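PDB 6IUL: natterin-like protein, which probably forms membrane pores as a cytotoxic immune protein of the lamprey, joining a jacalin-like lectin domain to an aerolysin-type toxin module. Local coordinates for residues 219-222 with 227-230; 208-213 with 281-286; 83-88 with 107-112. All coordinates share one frame; numbering follows the deposited sequence.

Contact 1 of 3, residues 219-222 with 227-230; sequences PEVM and GFSF
Residues 219-222 and 228-230 run antiparallel, their short axes 4.6 Å apart at closest approach, and Met222 and Ser229 form a hydrogen-bonded pair while Val221 and Phe230 form the non-hydrogen-bonded pair beside it. The two bonds of the first pair differ in shape. Ser229 N reaches Met222 O at 3.0 Å with a nearly straight N-H...O angle of 171°, whereas Met222 N lies closer to Ser229 O, 2.8 Å, but bends to 140°. CA-H...O contacts flank the pair, Phe230 CA to Glu220 O and Phe228 CA to Met222 O, each 3.4 Å.

Val221 is the side chain both aromatics share, each through a different branch. With CG1 anti to the backbone N (chi1 157°) and CG2 anti to the carbonyl carbon, its methyls fork toward separate rings: CG1 meets Phe228 CD1 at 3.4 Å, and CG2 meets Phe230 CE1 at 3.9 Å. Both rings are approached obliquely, and the edge of Phe230 also receives Glu220 O in its plane. On the other face of the hairpin Met222 CB lies 4.1 Å from Ser229 OG, before the methionine bends away at its sulfur.

The Val221 face looks into the protein: Val221 packs on Ala271 and Phe230 on Ile273 of strand 260-285, both Val221 and Phe228 touch Val166 of strand 166-178, and Val221 also touches Thr303 and Phe228 Thr305 of strand 290-313. In aerolysin-type toxins a hairpin resting on the body in this way is often the part that inserts into the membrane, and hairpin 212-238 is probably its counterpart, lying against these three strands.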
ATOM      1  N   PRO A 219      -7.329 -15.903   1.362  1.00 48.62           N
ATOM      2  CA  PRO A 219      -7.718 -16.974   0.446  1.00 45.70           C
ATOM      3  C   PRO A 219      -6.574 -17.339  -0.506  1.00 49.11           C
ATOM      4  O   PRO A 219      -5.939 -16.462  -1.119  1.00 46.44           O
ATOM      5  CB  PRO A 219      -8.901 -16.381  -0.326  1.00 44.24           C
ATOM      6  CG  PRO A 219      -9.457 -15.369   0.612  1.00 44.55           C
ATOM      7  CD  PRO A 219      -8.278 -14.785   1.324  1.00 46.64           C
ATOM      8  N   GLU A 220      -6.318 -18.637  -0.600  1.00 51.72           N
ATOM      9  CA  GLU A 220      -5.209 -19.155  -1.391  1.00 57.52           C
ATOM     10  C   GLU A 220      -5.735 -20.335  -2.189  1.00 56.77           C
ATOM     11  O   GLU A 220      -6.797 -20.905  -1.905  1.00 47.68           O
ATOM     12  CB  GLU A 220      -4.045 -19.611  -0.474  1.00 54.84           C
ATOM     13  CG  GLU A 220      -3.315 -18.489   0.249  1.00 61.63           C
ATOM     14  CD  GLU A 220      -2.303 -18.977   1.278  1.00 67.92           C
ATOM     15  OE1 GLU A 220      -2.189 -20.216   1.498  1.00 70.19           O
ATOM     16  OE2 GLU A 220      -1.629 -18.105   1.875  1.00 73.59           O
ATOM     17  N   VAL A 221      -4.928 -20.756  -3.147  1.00 51.46           N
ATOM     18  CA  VAL A 221      -5.213 -21.922  -3.938  1.00 53.61           C
ATOM     19  C   VAL A 221      -4.397 -23.103  -3.415  1.00 55.85           C
ATOM     20  O   VAL A 221      -3.290 -22.937  -2.953  1.00 50.93           O
ATOM     21  CB  VAL A 221      -4.917 -21.614  -5.401  1.00 54.98           C
ATOM     22  CG1 VAL A 221      -4.654 -22.875  -6.199  1.00 65.39           C
ATOM     23  CG2 VAL A 221      -6.066 -20.822  -6.004  1.00 52.98           C
ATOM     24  N   MET A 222      -4.975 -24.295  -3.479  1.00 59.22           N
ATOM     25  CA  MET A 222      -4.381 -25.501  -2.916  1.00 62.96           C
ATOM     26  C   MET A 222      -4.480 -26.654  -3.922  1.00 65.44           C
ATOM     27  O   MET A 222      -5.530 -26.882  -4.539  1.00 57.98           O
ATOM     28  CB  MET A 222      -5.142 -25.854  -1.633  1.00 71.83           C
ATOM     29  CG  MET A 222      -4.832 -27.200  -1.009  1.00 75.11           C
ATOM     30  SD  MET A 222      -5.961 -27.508   0.370  1.00 82.29           S
ATOM     31  CE  MET A 222      -4.932 -26.940   1.730  1.00 87.79           C
ATOM     32  N   GLY A 227      -7.747 -31.289  -9.188  1.00 84.14           N
ATOM     33  CA  GLY A 227      -7.399 -30.008  -9.790  1.00 83.24           C
ATOM     34  C   GLY A 227      -6.909 -29.044  -8.713  1.00 76.08           C
ATOM     35  O   GLY A 227      -5.924 -29.317  -8.021  1.00 65.93           O
ATOM     36  N   PHE A 228      -7.609 -27.923  -8.555  1.00 62.23           N
ATOM     37  CA  PHE A 228      -7.291 -27.004  -7.483  1.00 57.55           C
ATOM     38  C   PHE A 228      -8.553 -26.729  -6.662  1.00 53.92           C
ATOM     39  O   PHE A 228      -9.676 -26.831  -7.155  1.00 49.25           O
ATOM     40  CB  PHE A 228      -6.724 -25.716  -8.056  1.00 58.19           C
ATOM     41  CG  PHE A 228      -5.349 -25.853  -8.658  1.00 57.86           C
ATOM     42  CD1 PHE A 228      -4.220 -25.856  -7.854  1.00 52.07           C
ATOM     43  CD2 PHE A 228      -5.176 -25.908 -10.038  1.00 60.27           C
ATOM     44  CE1 PHE A 228      -2.942 -25.911  -8.407  1.00 54.24           C
ATOM     45  CE2 PHE A 228      -3.896 -25.996 -10.597  1.00 56.57           C
ATOM     46  CZ  PHE A 228      -2.780 -25.992  -9.784  1.00 49.87           C
ATOM     47  N   SER A 229      -8.344 -26.418  -5.391  1.00 52.37           N
ATOM     48  CA  SER A 229      -9.403 -25.924  -4.540  1.00 53.37           C
ATOM     49  C   SER A 229      -8.951 -24.698  -3.748  1.00 51.84           C
ATOM     50  O   SER A 229      -7.775 -24.488  -3.501  1.00 53.14           O
ATOM     51  CB  SER A 229      -9.868 -27.002  -3.586  1.00 54.58           C
ATOM     52  OG  SER A 229      -8.817 -27.318  -2.699  1.00 60.99           O
ATOM     53  N   PHE A 230      -9.916 -23.888  -3.332  1.00 51.01           N
ATOM     54  CA  PHE A 230      -9.645 -22.779  -2.406  1.00 46.40           C
ATOM     55  C   PHE A 230      -9.455 -23.240  -0.947  1.00 49.58           C
ATOM     56  O   PHE A 230     -10.103 -24.183  -0.501  1.00 53.99           O
ATOM     57  CB  PHE A 230     -10.780 -21.755  -2.492  1.00 40.66           C
ATOM     58  CG  PHE A 230     -10.789 -20.949  -3.761  1.00 35.94           C
ATOM     59  CD1 PHE A 230      -9.680 -20.229  -4.139  1.00 37.29           C
ATOM     60  CD2 PHE A 230     -11.928 -20.844  -4.534  1.00 36.69           C
ATOM     61  CE1 PHE A 230      -9.690 -19.448  -5.278  1.00 36.88           C
ATOM     62  CE2 PHE A 230     -11.939 -20.090  -5.694  1.00 39.42           C
ATOM     63  CZ  PHE A 230     -10.821 -19.371  -6.062  1.00 40.57           C
TER

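Contact 2 of 3, residues 208-213 with 281-286; sequences STFSLS and LRITCV. Unlike the reference sequence in segment 281-286: Val286 (reference Met).
The methyl CD1 of Ile283 sits over one face of the Phe210 ring, 3.9 Å from the centroid and 24° off the normal, a CH-pi contact displaced toward the CE1-CZ side. Both of those ring carbons lie 3.7 Å from Ile283 CD1. The opposite face is taken by Thr209 CG2, over the ring centre at 3.8 Å above the plane, so the phenyl is clamped between a methyl from its own chain neighbour and one from a distant strand. Extension makes the reach possible: Ile283 holds CG1 anti to its carbonyl carbon and CD1 anti again (chi2 170°), and the isoleucine side chain crosses that of Phe210 at about a right angle.

Phe210 is the first residue to leave the short helix 206-209, and the chain leads on from it into the strand that continues to residue 223. In this elongated, aerolysin-type sheet strand 135-155 lies between that strand and strand 260-285: backbone hydrogen bonds join Ser213 to Ser149 and Ile151, and Arg282 to Val150, while Ile146 and Ser149 also touch the Phe210 side chain. The contact therefore spans an intervening strand, consistent with a CA separation of 8.9 Å between Phe210 and Ile283.

Further along, the packing thins to a single methyl pair, Leu212 CD2 to Leu281 CD1 at 3.9 Å, although both leucines are buried. On the other side of strand 260-285 Arg282, partly exposed, turns from the interface to form a salt bridge with Asp292. Around Ser211 the chain faces a different partner: Ser211 OG is hydrogen-bonded to Thr247 OG1 of the second subunit, whose Lys193 NZ bonds to Phe210 O.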
ATOM      1  N   SER A 208     -12.743   5.255   5.541  1.00 32.10           N
ATOM      2  CA  SER A 208     -12.237   6.627   5.764  1.00 32.00           C
ATOM      3  C   SER A 208     -12.501   7.133   7.208  1.00 30.90           C
ATOM      4  O   SER A 208     -11.731   7.923   7.728  1.00 32.40           O
ATOM      5  CB  SER A 208     -12.820   7.578   4.724  1.00 30.52           C
ATOM      6  OG  SER A 208     -14.218   7.494   4.705  1.00 37.35           O
ATOM      7  N   THR A 209     -13.563   6.649   7.852  1.00 30.53           N
ATOM      8  CA  THR A 209     -13.970   7.178   9.182  1.00 29.44           C
ATOM      9  C   THR A 209     -13.141   6.522  10.277  1.00 32.16           C
ATOM     10  O   THR A 209     -12.710   7.187  11.226  1.00 29.72           O
ATOM     11  CB  THR A 209     -15.464   6.914   9.432  1.00 28.99           C
ATOM     12  OG1 THR A 209     -16.210   7.631   8.459  1.00 28.27           O
ATOM     13  CG2 THR A 209     -15.920   7.314  10.814  1.00 28.94           C
ATOM     14  N   PHE A 210     -12.925   5.207  10.150  1.00 31.84           N
ATOM     15  CA  PHE A 210     -12.150   4.458  11.111  1.00 29.13           C
ATOM     16  C   PHE A 210     -10.800   4.046  10.555  1.00 30.76           C
ATOM     17  O   PHE A 210     -10.608   4.077   9.346  1.00 30.96           O
ATOM     18  CB  PHE A 210     -12.955   3.216  11.530  1.00 29.17           C
ATOM     19  CG  PHE A 210     -14.332   3.539  12.039  1.00 27.09           C
ATOM     20  CD1 PHE A 210     -14.523   4.061  13.320  1.00 27.20           C
ATOM     21  CD2 PHE A 210     -15.439   3.333  11.242  1.00 28.60           C
ATOM     22  CE1 PHE A 210     -15.785   4.402  13.756  1.00 26.79           C
ATOM     23  CE2 PHE A 210     -16.715   3.652  11.683  1.00 28.47           C
ATOM     24  CZ  PHE A 210     -16.889   4.169  12.954  1.00 28.72           C
ATOM     25  N   SER A 211      -9.856   3.647  11.417  1.00 31.04           N
ATOM     26  CA  SER A 211      -8.655   2.992  10.912  1.00 31.30           C
ATOM     27  C   SER A 211      -8.857   1.477  11.014  1.00 30.41           C
ATOM     28  O   SER A 211      -8.744   0.866  12.076  1.00 27.68           O
ATOM     29  CB  SER A 211      -7.367   3.464  11.603  1.00 32.17           C
ATOM     30  OG  SER A 211      -7.241   2.898  12.844  1.00 44.28           O
ATOM     31  N   LEU A 212      -9.219   0.880   9.897  1.00 32.15           N
ATOM     32  CA  LEU A 212      -9.613  -0.544   9.863  1.00 29.84           C
ATOM     33  C   LEU A 212      -8.397  -1.464   9.739  1.00 30.24           C
ATOM     34  O   LEU A 212      -7.458  -1.142   9.007  1.00 31.36           O
ATOM     35  CB  LEU A 212     -10.511  -0.804   8.652  1.00 30.83           C
ATOM     36  CG  LEU A 212     -11.822  -0.054   8.620  1.00 28.96           C
ATOM     37  CD1 LEU A 212     -12.547  -0.324   7.348  1.00 30.39           C
ATOM     38  CD2 LEU A 212     -12.711  -0.407   9.804  1.00 31.80           C
ATOM     39  N   SER A 213      -8.391  -2.554  10.492  1.00 29.87           N
ATOM     40  CA  SER A 213      -7.564  -3.702  10.176  1.00 35.74           C
ATOM     41  C   SER A 213      -8.457  -4.938  10.102  1.00 36.99           C
ATOM     42  O   SER A 213      -9.569  -4.958  10.643  1.00 36.25           O
ATOM     43  CB  SER A 213      -6.405  -3.905  11.166  1.00 36.10           C
ATOM     44  OG  SER A 213      -6.898  -4.016  12.452  1.00 42.51           O
ATOM     45  N   LEU A 281     -17.444  -6.236  12.225  1.00 32.61           N
ATOM     46  CA  LEU A 281     -16.650  -5.075  12.606  1.00 33.37           C
ATOM     47  C   LEU A 281     -16.800  -4.856  14.100  1.00 34.60           C
ATOM     48  O   LEU A 281     -17.908  -4.656  14.601  1.00 39.64           O
ATOM     49  CB  LEU A 281     -17.101  -3.838  11.840  1.00 34.89           C
ATOM     50  CG  LEU A 281     -16.481  -2.516  12.332  1.00 34.60           C
ATOM     51  CD1 LEU A 281     -15.001  -2.530  12.096  1.00 33.52           C
ATOM     52  CD2 LEU A 281     -17.089  -1.348  11.601  1.00 36.03           C
ATOM     53  N   ARG A 282     -15.707  -4.937  14.832  1.00 33.00           N
ATOM     54  CA  ARG A 282     -15.739  -4.623  16.245  1.00 31.61           C
ATOM     55  C   ARG A 282     -14.926  -3.364  16.524  1.00 30.86           C
ATOM     56  O   ARG A 282     -13.711  -3.327  16.304  1.00 32.13           O
ATOM     57  CB  ARG A 282     -15.186  -5.762  17.079  1.00 31.65           C
ATOM     58  CG  ARG A 282     -15.085  -5.424  18.557  1.00 35.31           C
ATOM     59  CD  ARG A 282     -14.960  -6.655  19.426  1.00 38.04           C
ATOM     60  NE  ARG A 282     -16.214  -7.407  19.410  1.00 42.98           N
ATOM     61  CZ  ARG A 282     -16.312  -8.712  19.643  1.00 46.51           C
ATOM     62  NH1 ARG A 282     -15.244  -9.457  19.897  1.00 53.31           N
ATOM     63  NH2 ARG A 282     -17.500  -9.282  19.632  1.00 50.74           N
ATOM     64  N   ILE A 283     -15.601  -2.369  17.070  1.00 29.13           N
ATOM     65  CA  ILE A 283     -14.971  -1.142  17.492  1.00 27.75           C
ATOM     66  C   ILE A 283     -14.848  -1.187  18.999  1.00 27.23           C
ATOM     67  O   ILE A 283     -15.835  -1.249  19.697  1.00 27.06           O
ATOM     68  CB  ILE A 283     -15.806   0.074  17.082  1.00 28.40           C
ATOM     69  CG1 ILE A 283     -15.885   0.120  15.552  1.00 28.40           C
ATOM     70  CG2 ILE A 283     -15.210   1.367  17.657  1.00 32.18           C
ATOM     71  CD1 ILE A 283     -16.869   1.131  15.006  1.00 29.53           C
ATOM     72  N   THR A 284     -13.621  -1.113  19.485  1.00 26.70           N
ATOM     73  CA  THR A 284     -13.361  -1.129  20.895  1.00 27.31           C
ATOM     74  C   THR A 284     -12.949   0.249  21.342  1.00 28.01           C
ATOM     75  O   THR A 284     -12.015   0.854  20.788  1.00 28.73           O
ATOM     76  CB  THR A 284     -12.262  -2.161  21.220  1.00 28.94           C
ATOM     77  OG1 THR A 284     -12.678  -3.446  20.704  1.00 30.72           O
ATOM     78  CG2 THR A 284     -11.986  -2.253  22.722  1.00 28.94           C
ATOM     79  N   CYS A 285     -13.647   0.737  22.369  1.00 27.83           N
ATOM     80  CA  CYS A 285     -13.376   2.053  22.920  1.00 27.56           C
ATOM     81  C   CYS A 285     -12.270   2.022  23.969  1.00 29.06           C
ATOM     82  O   CYS A 285     -12.027   0.991  24.597  1.00 29.56           O
ATOM     83  CB  CYS A 285     -14.649   2.614  23.563  1.00 25.16           C
ATOM     84  SG  CYS A 285     -15.980   2.880  22.411  1.00 28.53           S
ATOM     85  N   VAL A 286     -11.622   3.168  24.155  1.00 27.08           N
ATOM     86  CA  VAL A 286     -10.683   3.374  25.240  1.00 29.94           C
ATOM     87  C   VAL A 286     -11.267   3.019  26.605  1.00 29.38           C
ATOM     88  O   VAL A 286     -10.551   2.470  27.430  1.00 30.83           O
ATOM     89  CB  VAL A 286     -10.223   4.858  25.267  1.00 33.76           C
ATOM     90  CG1 VAL A 286      -9.352   5.175  26.461  1.00 31.45           C
ATOM     91  CG2 VAL A 286      -9.448   5.168  24.017  1.00 35.50           C
TER

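Contact 3 of 3, residues 83-88 with 107-112; sequences NGAGTR and TDWGLK
Trp109 reaches across to Asn83 and Ala85 from a loop that first binds elsewhere. Backbone hydrogen bonds tie Thr107 and Asp108 to Gly38 and Gly39. Trp109 then swings its indole out with CG anti to the carbonyl carbon (chi1 -59°), bringing the six-membered ring's edge to the opposite loop. Asn83 O lies in the ring plane, 3.1 Å from Trp109 CE3, and Trp109 CZ3 meets Asn83 ND2 at 3.8 Å and Ala85 CB at 3.9 Å. The indole is poorly ordered, so these values are approximate; its plane stands 41° from the Asn83 amide.

That amide is held at both ends. Asn83 OD1 accepts Thr87 N at 3.0 Å, and weakly Arg88 N, while Asn83 ND2 donates to Thr87 OG1 at 3.1 Å. A second acceptor of ND2 is the backbone O of Trp40, whose ring meets that of Trp109. Farther along, Leu111 packs back on Phe103 and Met106.

Loops gathered at one end of the strands are characteristic of the beta-prism fold (type I) of jacalin-like lectins, in which such loops form the carbohydrate site; a similar role here is plausible.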
ATOM      1  N   ASN A  83     -32.945  27.926  24.599  1.00 39.35           N
ATOM      2  CA  ASN A  83     -33.504  29.144  23.967  1.00 46.35           C
ATOM      3  C   ASN A  83     -33.663  30.319  24.913  1.00 51.13           C
ATOM      4  O   ASN A  83     -34.136  31.387  24.514  1.00 58.17           O
ATOM      5  CB  ASN A  83     -34.840  28.869  23.273  1.00 45.10           C
ATOM      6  CG  ASN A  83     -35.938  28.548  24.237  1.00 40.83           C
ATOM      7  OD1 ASN A  83     -35.662  28.234  25.390  1.00 38.07           O
ATOM      8  ND2 ASN A  83     -37.201  28.637  23.777  1.00 35.08           N
ATOM      9  N   GLY A  84     -33.288  30.161  26.168  1.00 50.69           N
ATOM     10  CA  GLY A  84     -33.435  31.337  27.054  1.00 66.53           C
ATOM     11  C   GLY A  84     -34.626  31.304  28.009  1.00 62.74           C
ATOM     12  O   GLY A  84     -34.481  31.662  29.155  1.00 63.58           O
ATOM     13  N   ALA A  85     -35.791  30.861  27.556  1.00 54.61           N
ATOM     14  CA  ALA A  85     -36.818  30.415  28.500  1.00 47.51           C
ATOM     15  C   ALA A  85     -36.479  29.029  29.037  1.00 41.79           C
ATOM     16  O   ALA A  85     -37.110  28.559  29.937  1.00 44.78           O
ATOM     17  CB  ALA A  85     -38.183  30.380  27.826  1.00 49.89           C
ATOM     18  N   GLY A  86     -35.520  28.349  28.423  1.00 41.49           N
ATOM     19  CA  GLY A  86     -35.214  26.960  28.753  1.00 40.56           C
ATOM     20  C   GLY A  86     -36.262  25.961  28.286  1.00 37.60           C
ATOM     21  O   GLY A  86     -36.363  24.886  28.858  1.00 37.39           O
ATOM     22  N   THR A  87     -37.028  26.287  27.242  1.00 33.89           N
ATOM     23  CA  THR A  87     -38.128  25.401  26.770  1.00 33.81           C
ATOM     24  C   THR A  87     -37.856  24.740  25.411  1.00 32.83           C
ATOM     25  O   THR A  87     -38.578  23.840  24.986  1.00 29.24           O
ATOM     26  CB  THR A  87     -39.413  26.260  26.623  1.00 36.80           C
ATOM     27  OG1 THR A  87     -39.163  27.417  25.798  1.00 32.81           O
ATOM     28  CG2 THR A  87     -39.857  26.778  28.000  1.00 39.95           C
ATOM     29  N   ARG A  88     -36.824  25.206  24.706  1.00 29.84           N
ATOM     30  CA  ARG A  88     -36.431  24.604  23.413  1.00 31.13           C
ATOM     31  C   ARG A  88     -34.935  24.616  23.244  1.00 29.56           C
ATOM     32  O   ARG A  88     -34.212  25.332  23.946  1.00 27.63           O
ATOM     33  CB  ARG A  88     -37.133  25.381  22.252  1.00 34.50           C
ATOM     34  CG  ARG A  88     -38.557  24.817  22.115  1.00 40.10           C
ATOM     35  CD  ARG A  88     -39.475  25.660  21.348  1.00 43.46           C
ATOM     36  NE  ARG A  88     -40.754  25.017  21.179  1.00 45.69           N
ATOM     37  CZ  ARG A  88     -41.718  24.985  22.099  1.00 51.19           C
ATOM     38  NH1 ARG A  88     -41.529  25.462  23.299  1.00 48.71           N
ATOM     39  NH2 ARG A  88     -42.878  24.415  21.827  1.00 57.04           N
ATOM     40  N   THR A 107     -32.897  33.442  15.811  1.00 33.40           N
ATOM     41  CA  THR A 107     -32.651  34.751  15.209  1.00 34.37           C
ATOM     42  C   THR A 107     -32.983  35.906  16.143  1.00 36.90           C
ATOM     43  O   THR A 107     -32.386  36.941  16.031  1.00 36.68           O
ATOM     44  CB  THR A 107     -33.511  34.943  13.922  1.00 34.38           C
ATOM     45  OG1 THR A 107     -34.904  34.819  14.244  1.00 32.78           O
ATOM     46  CG2 THR A 107     -33.106  33.881  12.854  1.00 36.29           C
ATOM     47  N   ASP A 108     -33.927  35.736  17.053  1.00 39.63           N
ATOM     48  CA  ASP A 108     -34.391  36.859  17.902  1.00 45.91           C
ATOM     49  C   ASP A 108     -33.847  36.825  19.345  1.00 52.24           C
ATOM     50  O   ASP A 108     -33.079  37.666  19.722  1.00 68.80           O
ATOM     51  CB  ASP A 108     -35.921  36.928  17.904  1.00 43.73           C
ATOM     52  CG  ASP A 108     -36.502  37.077  16.490  1.00 42.34           C
ATOM     53  OD1 ASP A 108     -35.752  37.493  15.585  1.00 38.61           O
ATOM     54  OD2 ASP A 108     -37.684  36.722  16.273  1.00 41.12           O
ATOM     55  N   TRP A 109     -34.254  35.862  20.166  1.00 64.96           N
ATOM     56  CA  TRP A 109     -33.734  35.810  21.536  1.00 63.11           C
ATOM     57  C   TRP A 109     -32.186  35.673  21.479  1.00 63.60           C
ATOM     58  O   TRP A 109     -31.569  35.278  20.495  1.00 59.74           O
ATOM     59  CB  TRP A 109     -34.443  34.727  22.356  1.00 77.12           C
ATOM     60  CG  TRP A 109     -35.979  34.908  22.455  1.00 85.69           C
ATOM     61  CD1 TRP A 109     -36.716  35.902  21.894  1.00 77.24           C
ATOM     62  CD2 TRP A 109     -36.936  34.041  23.137  1.00105.52           C
ATOM     63  NE1 TRP A 109     -38.055  35.727  22.169  1.00 96.80           N
ATOM     64  CE2 TRP A 109     -38.227  34.603  22.936  1.00106.27           C
ATOM     65  CE3 TRP A 109     -36.827  32.858  23.902  1.00 97.77           C
ATOM     66  CZ2 TRP A 109     -39.422  34.017  23.468  1.00100.23           C
ATOM     67  CZ3 TRP A 109     -38.013  32.272  24.441  1.00 93.77           C
ATOM     68  CH2 TRP A 109     -39.292  32.858  24.211  1.00 96.65           C
ATOM     69  N   GLY A 110     -31.507  36.045  22.542  1.00 69.97           N
ATOM     70  CA  GLY A 110     -30.027  36.051  22.538  1.00 65.17           C
ATOM     71  C   GLY A 110     -29.461  34.921  23.385  1.00 53.42           C
ATOM     72  O   GLY A 110     -30.062  34.456  24.361  1.00 60.19           O
ATOM     73  N   LEU A 111     -28.253  34.512  23.052  1.00 49.29           N
ATOM     74  CA  LEU A 111     -27.698  33.241  23.645  1.00 51.70           C
ATOM     75  C   LEU A 111     -27.115  33.434  25.031  1.00 46.51           C
ATOM     76  O   LEU A 111     -26.320  34.320  25.224  1.00 45.75           O
ATOM     77  CB  LEU A 111     -26.627  32.610  22.736  1.00 47.10           C
ATOM     78  CG  LEU A 111     -27.160  32.142  21.367  1.00 42.05           C
ATOM     79  CD1 LEU A 111     -25.980  31.660  20.558  1.00 39.12           C
ATOM     80  CD2 LEU A 111     -28.244  31.092  21.484  1.00 40.07           C
ATOM     81  N   LYS A 112     -27.472  32.581  25.978  1.00 46.09           N
ATOM     82  CA  LYS A 112     -26.942  32.707  27.336  1.00 47.24           C
ATOM     83  C   LYS A 112     -25.903  31.748  27.871  1.00 38.35           C
ATOM     84  O   LYS A 112     -24.721  32.036  27.869  1.00 43.72           O
ATOM     85  CB  LYS A 112     -28.098  32.753  28.343  1.00 52.15           C
ATOM     86  CG  LYS A 112     -28.766  34.132  28.351  1.00 58.60           C
ATOM     87  CD  LYS A 112     -29.577  34.438  29.609  1.00 58.88           C
ATOM     88  CE  LYS A 112     -29.781  35.943  29.725  1.00 59.56           C
ATOM     89  NZ  LYS A 112     -30.389  36.345  31.019  1.00 64.45           N
TER

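Overall arrangement
From the N terminus, contact 3 closes first: residues 83-88 and 107-112 join two loops at the end of one four-stranded sheet within the jacalin-like domain. The chain then crosses into the toxin module, where contact 2 brings 208-213, just after helix 206-209 and leading into the hairpin's first strand, against the end of strand 260-285. Nested inside that long loop is contact 1, which ties the tip of hairpin 212-238 together over only a few residues. Contacts 1 and 2 share strand 212-223 and one sheet, with centres about 31 Å apart. Contact 3 stands in series with both, its centre about 67 Å from that of contact 1, on the opposite side of the chain's centre, and about 38 Å from that of contact 2.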